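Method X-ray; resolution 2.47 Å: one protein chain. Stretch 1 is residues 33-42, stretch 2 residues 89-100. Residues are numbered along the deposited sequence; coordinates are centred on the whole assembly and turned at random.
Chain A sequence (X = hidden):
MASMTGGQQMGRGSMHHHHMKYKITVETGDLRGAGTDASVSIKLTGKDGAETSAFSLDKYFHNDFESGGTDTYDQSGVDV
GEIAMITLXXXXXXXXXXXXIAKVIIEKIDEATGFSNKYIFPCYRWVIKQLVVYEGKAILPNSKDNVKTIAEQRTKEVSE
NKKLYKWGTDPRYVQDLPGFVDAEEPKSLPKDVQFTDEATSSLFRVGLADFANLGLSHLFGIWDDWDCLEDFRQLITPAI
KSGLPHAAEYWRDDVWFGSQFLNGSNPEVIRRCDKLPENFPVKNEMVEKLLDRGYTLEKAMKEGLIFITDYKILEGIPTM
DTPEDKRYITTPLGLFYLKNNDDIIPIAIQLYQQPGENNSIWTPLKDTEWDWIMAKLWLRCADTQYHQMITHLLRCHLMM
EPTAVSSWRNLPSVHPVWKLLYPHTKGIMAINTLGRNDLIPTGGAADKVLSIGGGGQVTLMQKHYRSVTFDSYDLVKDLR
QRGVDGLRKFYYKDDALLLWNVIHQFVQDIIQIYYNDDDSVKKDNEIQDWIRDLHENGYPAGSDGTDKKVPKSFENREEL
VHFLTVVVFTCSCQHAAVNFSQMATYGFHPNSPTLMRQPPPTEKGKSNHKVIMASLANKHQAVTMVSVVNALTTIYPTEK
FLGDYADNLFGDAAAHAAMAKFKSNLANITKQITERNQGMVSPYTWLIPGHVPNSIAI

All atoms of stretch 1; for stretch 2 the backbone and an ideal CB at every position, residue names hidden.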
# COMPACT_ATOMS: atom_id res chain seq x y z
N GLY A 33 -16.43 2.77 21.02
CA GLY A 33 -16.83 4.15 20.88
C GLY A 33 -16.99 4.81 22.24
O GLY A 33 -16.69 4.21 23.27
N ALA A 34 -17.45 6.06 22.24
CA ALA A 34 -17.70 6.77 23.48
C ALA A 34 -19.17 6.66 23.87
O ALA A 34 -20.05 6.63 23.00
CB ALA A 34 -17.30 8.23 23.34
N GLY A 35 -19.44 6.59 25.17
CA GLY A 35 -20.80 6.49 25.66
C GLY A 35 -20.97 5.32 26.61
O GLY A 35 -19.99 4.76 27.10
N THR A 36 -22.22 4.94 26.86
CA THR A 36 -22.53 3.86 27.79
C THR A 36 -23.60 2.93 27.25
O THR A 36 -23.37 1.73 27.06
CB THR A 36 -23.01 4.42 29.15
OG1 THR A 36 -21.99 5.26 29.71
CG2 THR A 36 -23.32 3.29 30.11
N ASP A 37 -24.79 3.48 26.99
CA ASP A 37 -25.92 2.67 26.56
C ASP A 37 -25.75 2.20 25.12
O ASP A 37 -26.08 2.92 24.17
CB ASP A 37 -27.22 3.47 26.70
CG ASP A 37 -28.44 2.58 26.81
OD1 ASP A 37 -28.76 1.88 25.83
OD2 ASP A 37 -29.09 2.59 27.88
N ALA A 38 -25.21 1.00 24.95
CA ALA A 38 -25.00 0.44 23.62
C ALA A 38 -26.08 -0.58 23.28
O ALA A 38 -25.86 -1.48 22.45
CB ALA A 38 -23.63 -0.21 23.54
N SER A 39 -27.24 -0.44 23.91
CA SER A 39 -28.35 -1.36 23.68
C SER A 39 -28.89 -1.23 22.26
O SER A 39 -28.96 -0.13 21.70
CB SER A 39 -29.47 -1.08 24.68
OG SER A 39 -29.02 -1.24 26.01
N VAL A 40 -29.28 -2.36 21.68
CA VAL A 40 -29.85 -2.39 20.34
C VAL A 40 -31.00 -3.39 20.28
O VAL A 40 -31.26 -4.10 21.25
CB VAL A 40 -28.80 -2.79 19.29
CG1 VAL A 40 -27.65 -1.78 19.28
CG2 VAL A 40 -28.28 -4.19 19.55
N SER A 41 -31.68 -3.43 19.14
CA SER A 41 -32.73 -4.41 18.92
C SER A 41 -32.36 -5.30 17.74
O SER A 41 -31.72 -4.85 16.79
CB SER A 41 -34.06 -3.71 18.65
OG SER A 41 -33.99 -2.87 17.52
N ILE A 42 -32.74 -6.57 17.81
CA ILE A 42 -32.38 -7.54 16.77
C ILE A 42 -33.60 -8.27 16.21
O ILE A 42 -34.28 -9.01 16.92
CB ILE A 42 -31.36 -8.57 17.30
CG1 ILE A 42 -31.07 -9.62 16.23
CG2 ILE A 42 -31.86 -9.22 18.58
CD1 ILE A 42 -29.91 -10.53 16.56
N UNK A 89 -30.72 -2.40 15.18
CA UNK A 89 -31.14 -1.00 15.26
C UNK A 89 -30.80 -0.43 16.63
O UNK A 89 -31.00 -1.09 17.65
CB UNK A 89 -32.64 -0.87 14.98
N UNK A 90 -30.30 0.80 16.65
CA UNK A 90 -29.96 1.45 17.90
C UNK A 90 -31.20 1.51 18.79
O UNK A 90 -32.25 2.02 18.39
CB UNK A 90 -29.40 2.85 17.65
N UNK A 91 -31.07 0.98 20.00
CA UNK A 91 -32.18 0.90 20.94
C UNK A 91 -31.85 1.65 22.22
O UNK A 91 -32.60 1.58 23.20
CB UNK A 91 -32.52 -0.56 21.25
N UNK A 92 -30.74 2.37 22.21
CA UNK A 92 -30.27 3.08 23.38
C UNK A 92 -31.09 4.31 23.69
O UNK A 92 -31.58 4.99 22.78
CB UNK A 92 -28.80 3.47 23.20
N UNK A 93 -31.23 4.61 24.98
CA UNK A 93 -31.98 5.78 25.42
C UNK A 93 -31.04 6.94 25.76
O UNK A 93 -30.96 7.92 25.01
CB UNK A 93 -32.85 5.43 26.63
N UNK A 94 -30.34 6.82 26.88
CA UNK A 94 -29.48 7.89 27.36
C UNK A 94 -28.01 7.65 27.08
O UNK A 94 -27.48 6.58 27.39
CB UNK A 94 -29.68 8.08 28.86
N UNK A 95 -27.35 8.66 26.51
CA UNK A 95 -25.93 8.58 26.20
C UNK A 95 -25.62 7.33 25.39
O UNK A 95 -24.77 6.52 25.76
CB UNK A 95 -25.10 8.60 27.49
N UNK A 96 -26.32 7.19 24.26
CA UNK A 96 -26.19 6.00 23.42
C UNK A 96 -24.79 5.88 22.84
O UNK A 96 -24.25 6.84 22.29
CB UNK A 96 -27.22 6.03 22.29
N UNK A 97 -24.20 4.70 22.99
CA UNK A 97 -22.87 4.43 22.46
C UNK A 97 -22.97 3.50 21.26
O UNK A 97 -23.66 2.49 21.31
CB UNK A 97 -21.97 3.82 23.54
N UNK A 98 -22.28 3.86 20.18
CA UNK A 98 -22.24 3.01 19.00
C UNK A 98 -21.57 1.68 19.34
O UNK A 98 -20.42 1.66 19.79
CB UNK A 98 -21.50 3.71 17.86
N UNK A 99 -22.29 0.59 19.12
CA UNK A 99 -21.78 -0.74 19.42
C UNK A 99 -21.03 -1.32 18.22
O UNK A 99 -21.62 -1.51 17.16
CB UNK A 99 -22.93 -1.67 19.83
N UNK A 100 -19.74 -1.58 18.40
CA UNK A 100 -18.96 -2.24 17.37
C UNK A 100 -18.97 -3.74 17.60
O UNK A 100 -18.35 -4.24 18.55
CB UNK A 100 -17.53 -1.71 17.35

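Position 89 pairs antiparallel with Ser41: its N lies 3.1 Å from Ser41 O and its O accepts from Ser41 N at 2.9 Å. The ideal CB stands 3.5 Å from Ser41 OG, on the same face of the sheet, so a long or beta-branched residue would suit. It is Lys89, whose aliphatic stem starts beside the serine and whose ammonium leads away.

At position 90 CA-to-CB points away from stretch 1, diverging from Val40, and many residues would serve; it is Glu90.

Position 91 turns toward stretch 1. Its N donates to Ser39 O at 2.9 Å, and the ideal CB is 3.4 Å from Val40 C, tight enough that branching at CB looks unfavourable. With phi/psi of -120/8 the strand pairing ends in a turn, where Asn, Asp or Ser is common. The residue is Asn91, its CB packed 3.3 Å from Val40 C.

At position 92 an ideal CB would lie 2.9 Å from Asp37 O, a clash. The backbone angles, -74/147, suit any residue, so it is the neighbour that favours glycine. Gly92 lets its CA come within 3.1 Å of Asp37 OD1.

Positions 93 and 94 point sideways. The first has little of stretch 1 nearby, so almost any residue would do; it holds Phe93. The second has room for a CB, so glycine is not demanded there, yet Gly94 is found.

Position 95 has a positive phi (52/56), which Asn, Asp or Gly adopts most easily. Its O receives Thr36 N at 3.2 Å and Asp37 N at 3.3 Å. Leu95 reaches back along stretch 1, with CG 4.0 Å from Gly35 CA and CD2 3.8 Å from Thr36 OG1.

Position 96 points away overall, leaving room for a long polar chain: Lys96. Its CA makes a CA-H...O contact with Asp37 O at 3.2 Å.

Position 97 donates its N to Asp37 O at 2.8 Å, while its CB faces the chain at 3.4 Å from Ala34 O and 3.5 Å from Thr36 N. A small residue fits, ideally a donor for that carbonyl; Ala, Ser or Cys would do. Ser97 OG makes a weak hydrogen bond to Ala34 O at 3.2 Å.

Position 98 points away and is undemanding: Asp98.

Position 99 points toward Ala38 and Val40, inviting a large apolar side chain. Trp99 brings CE3 to 3.9 Å from Val40 CG2 and CB to 4.1 Å from Ala38 CB.

Position 100 finds no partner in stretch 1 and could take many residues; it is Tyr100.

Stretch 2, residues 89-100: KENGFGLKSDWY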
# COMPACT_ATOMS: atom_id res chain seq x y z
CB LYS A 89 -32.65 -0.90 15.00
CG LYS A 89 -33.24 0.49 15.22
CD LYS A 89 -32.79 1.47 14.15
CE LYS A 89 -33.32 2.87 14.42
NZ LYS A 89 -32.86 3.85 13.40
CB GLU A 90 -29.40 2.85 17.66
CG GLU A 90 -30.40 3.87 17.14
CD GLU A 90 -31.17 4.56 18.26
OE1 GLU A 90 -30.81 4.37 19.44
OE2 GLU A 90 -32.12 5.31 17.96
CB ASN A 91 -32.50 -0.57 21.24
CG ASN A 91 -33.68 -0.73 22.18
OD1 ASN A 91 -33.50 -0.98 23.38
ND2 ASN A 91 -34.89 -0.60 21.65
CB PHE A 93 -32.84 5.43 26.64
CG PHE A 93 -33.96 4.47 26.35
CD1 PHE A 93 -34.60 4.47 25.12
CD2 PHE A 93 -34.36 3.55 27.30
CE1 PHE A 93 -35.63 3.58 24.86
CE2 PHE A 93 -35.38 2.66 27.05
CZ PHE A 93 -36.02 2.67 25.82
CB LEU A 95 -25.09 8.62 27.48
CG LEU A 95 -23.58 8.80 27.30
CD1 LEU A 95 -23.27 10.07 26.53
CD2 LEU A 95 -22.88 8.80 28.65
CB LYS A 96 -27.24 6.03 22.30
CG LYS A 96 -27.24 7.31 21.47
CD LYS A 96 -28.56 7.48 20.73
CE LYS A 96 -28.79 8.93 20.31
NZ LYS A 96 -27.72 9.43 19.41
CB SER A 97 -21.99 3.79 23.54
OG SER A 97 -20.70 3.49 23.04
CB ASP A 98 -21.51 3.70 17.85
CG ASP A 98 -22.29 4.86 17.27
OD1 ASP A 98 -23.54 4.82 17.33
OD2 ASP A 98 -21.66 5.80 16.75
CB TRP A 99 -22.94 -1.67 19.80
CG TRP A 99 -22.52 -2.90 20.55
CD1 TRP A 99 -21.24 -3.32 20.79
CD2 TRP A 99 -23.38 -3.86 21.16
NE1 TRP A 99 -21.26 -4.49 21.51
CE2 TRP A 99 -22.56 -4.85 21.75
CE3 TRP A 99 -24.77 -3.99 21.26
CZ2 TRP A 99 -23.08 -5.94 22.43
CZ3 TRP A 99 -25.29 -5.08 21.95
CH2 TRP A 99 -24.44 -6.04 22.52
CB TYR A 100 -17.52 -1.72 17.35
CG TYR A 100 -16.67 -2.35 16.28
CD1 TYR A 100 -16.74 -1.91 14.96
CD2 TYR A 100 -15.81 -3.40 16.57
CE1 TYR A 100 -15.97 -2.50 13.97
CE2 TYR A 100 -15.03 -3.99 15.60
CZ TYR A 100 -15.12 -3.53 14.30
OH TYR A 100 -14.35 -4.12 13.32
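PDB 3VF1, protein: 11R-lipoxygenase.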